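Local coordinates for protein metallo-beta-lactamase (PDB 5AXO) that probably hydrolyses the amide bond of beta-lactam antibiotics, as a zinc-dependent subclass B3 beta-lactamase, at residues K66-T71 and A90-G95. Numbering follows the deposited sequence.
Sequences KYILST and ATVLAG. With NA (sodium ion), chain K.
In the metallo-beta-lactamase alpha-beta/beta-alpha fold, strands 65-69 and 91-95 are parallel neighbours in the larger sheet, joined by a crossover through helices 75-78 and 81-88, and the first leads directly into the zinc-binding loop that carries His72 and His74. Pairing Tyr67 with Thr91, Ile68 with Val92 and Leu69 with Leu93, they exchange four backbone hydrogen bonds: Thr91 N to Lys66 O (3.1 Å), Ile68 N to Thr91 O (2.9 Å), Leu93 N to Ile68 O (2.9 Å) and Ser70 N to Leu93 O (3.0 Å). On one face Tyr67, Thr91, Leu69 and Leu93 lie together, the two leucines forming its buried, wholly apolar part. Leu93 suits its place because its CD1 methyl alone lies against both neighbours, coming obliquely to Tyr67 CD1 at 3.8 Å, while Leu69 lies alongside, its CD2 3.9 Å from Leu93 CD1. Tyr67 turns CG away from its own carbonyl carbon (chi1 -70°), bringing the ring beside Thr91 CB; Val135 of the second sheet touches both Tyr67 and Leu93. Helices 81-88 and 99-104 pack on the other face. Ile68 sets CG1 3.9 Å from Ala90 CB and also packs on Met84, whereas beta-branched Val92 meets Ile81 and Leu102. Ala90 is small enough for its methyl to press close to the Lys66 carbonyl. Where the pairing gives out, Ser70 and Thr71 offer carbonyl oxygens to a sodium ion, which Gly153 O and a water also bind. Ser70 OG, anti to its backbone N (chi1 174°), accepts a hydrogen bond from that same water at 2.8 Å. Backbone bonds thus keep the strands in register as the chain runs toward His72, while carbonyl oxygens and water bind the cation and the serine hydroxyl holds only the water.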
loop_
_atom_site.group_PDB
_atom_site.type_symbol
_atom_site.label_atom_id
_atom_site.label_comp_id
_atom_site.label_asym_id
_atom_site.label_seq_id
_atom_site.Cartn_x
_atom_site.Cartn_y
_atom_site.Cartn_z
ATOM N N LYS A 66 12.246 4.293 10.307
ATOM C CA LYS A 66 12.678 5.632 9.891
ATOM C C LYS A 66 11.765 6.317 8.898
ATOM O O LYS A 66 11.701 7.558 8.871
ATOM C CB LYS A 66 14.126 5.619 9.383
ATOM C CG LYS A 66 15.077 4.981 10.374
ATOM C CD LYS A 66 15.040 5.548 11.764
ATOM C CE LYS A 66 16.096 4.897 12.640
ATOM N NZ LYS A 66 16.002 5.404 14.032
ATOM N N TYR A 67 11.090 5.513 8.072
ATOM C CA TYR A 67 10.152 6.043 7.080
ATOM C C TYR A 67 8.872 5.226 7.174
ATOM O O TYR A 67 8.913 4.011 7.361
ATOM C CB TYR A 67 10.696 5.987 5.657
ATOM C CG TYR A 67 11.828 6.934 5.353
ATOM C CD1 TYR A 67 11.603 8.288 5.300
ATOM C CD2 TYR A 67 13.100 6.478 5.132
ATOM C CE1 TYR A 67 12.616 9.169 4.986
ATOM C CE2 TYR A 67 14.139 7.361 4.914
ATOM C CZ TYR A 67 13.863 8.688 4.791
ATOM O OH TYR A 67 14.870 9.606 4.472
ATOM N N ILE A 68 7.751 5.906 6.955
ATOM C CA ILE A 68 6.448 5.275 6.697
ATOM C C ILE A 68 6.040 5.724 5.327
ATOM O O ILE A 68 5.841 6.918 5.100
ATOM C CB ILE A 68 5.391 5.666 7.707
ATOM C CG1 ILE A 68 5.862 5.271 9.120
ATOM C CG2 ILE A 68 4.038 5.029 7.379
ATOM C CD1 ILE A 68 5.086 5.908 10.229
ATOM N N LEU A 69 5.802 4.776 4.450
ATOM C CA LEU A 69 5.424 5.028 3.066
ATOM C C LEU A 69 3.916 4.817 2.932
ATOM O O LEU A 69 3.389 3.802 3.413
ATOM C CB LEU A 69 6.162 4.076 2.122
ATOM C CG LEU A 69 7.673 3.998 2.298
ATOM C CD1 LEU A 69 8.238 3.069 1.241
ATOM C CD2 LEU A 69 8.357 5.351 2.302
ATOM N N SER A 70 3.211 5.743 2.311
ATOM C CA SER A 70 1.771 5.645 2.163
ATOM C C SER A 70 1.426 5.271 0.726
ATOM O O SER A 70 1.921 5.937 -0.206
ATOM C CB SER A 70 1.144 7.007 2.460
ATOM O OG SER A 70 -0.252 7.019 2.202
ATOM N N THR A 71 0.642 4.233 0.527
ATOM C CA THR A 71 0.015 4.012 -0.743
ATOM C C THR A 71 -0.996 5.088 -1.093
ATOM O O THR A 71 -0.796 5.844 -2.087
ATOM C CB THR A 71 -0.652 2.631 -0.825
ATOM O OG1 THR A 71 -1.582 2.493 0.225
ATOM C CG2 THR A 71 0.345 1.490 -0.848
ATOM N N ALA A 90 9.133 8.434 12.739
ATOM C CA ALA A 90 9.428 8.356 11.313
ATOM C C ALA A 90 8.912 9.547 10.496
ATOM O O ALA A 90 8.015 10.282 10.892
ATOM C CB ALA A 90 8.871 7.060 10.730
ATOM N N THR A 91 9.526 9.712 9.344
ATOM C CA THR A 91 9.016 10.614 8.319
ATOM C C THR A 91 8.062 9.871 7.396
ATOM O O THR A 91 8.301 8.722 7.050
ATOM C CB THR A 91 10.139 11.206 7.507
ATOM O OG1 THR A 91 10.953 11.957 8.392
ATOM C CG2 THR A 91 9.635 12.108 6.411
ATOM N N VAL A 92 6.930 10.484 7.096
ATOM C CA VAL A 92 5.902 9.916 6.223
ATOM C C VAL A 92 6.060 10.411 4.799
ATOM O O VAL A 92 6.116 11.617 4.592
ATOM C CB VAL A 92 4.486 10.270 6.765
ATOM C CG1 VAL A 92 3.395 9.692 5.855
ATOM C CG2 VAL A 92 4.318 9.777 8.205
ATOM N N LEU A 93 6.149 9.493 3.839
ATOM C CA LEU A 93 6.310 9.860 2.436
ATOM C C LEU A 93 5.125 9.451 1.610
ATOM O O LEU A 93 4.596 8.342 1.786
ATOM C CB LEU A 93 7.561 9.216 1.882
ATOM C CG LEU A 93 8.849 9.544 2.612
ATOM C CD1 LEU A 93 9.999 8.825 1.946
ATOM C CD2 LEU A 93 9.125 11.034 2.589
ATOM N N ALA A 94 4.692 10.329 0.718
ATOM C CA ALA A 94 3.467 10.109 -0.060
ATOM C C ALA A 94 3.518 10.854 -1.368
ATOM O O ALA A 94 4.297 11.776 -1.542
ATOM C CB ALA A 94 2.241 10.550 0.700
ATOM N N GLY A 95 2.674 10.454 -2.308
ATOM C CA GLY A 95 2.492 11.229 -3.526
ATOM C C GLY A 95 2.064 12.637 -3.218
ATOM O O GLY A 95 1.319 12.883 -2.287
HETATM NA NA NA K . 1.020 8.175 -1.621
HETATM O O HOH W 1 -1.031 8.785 0.155
#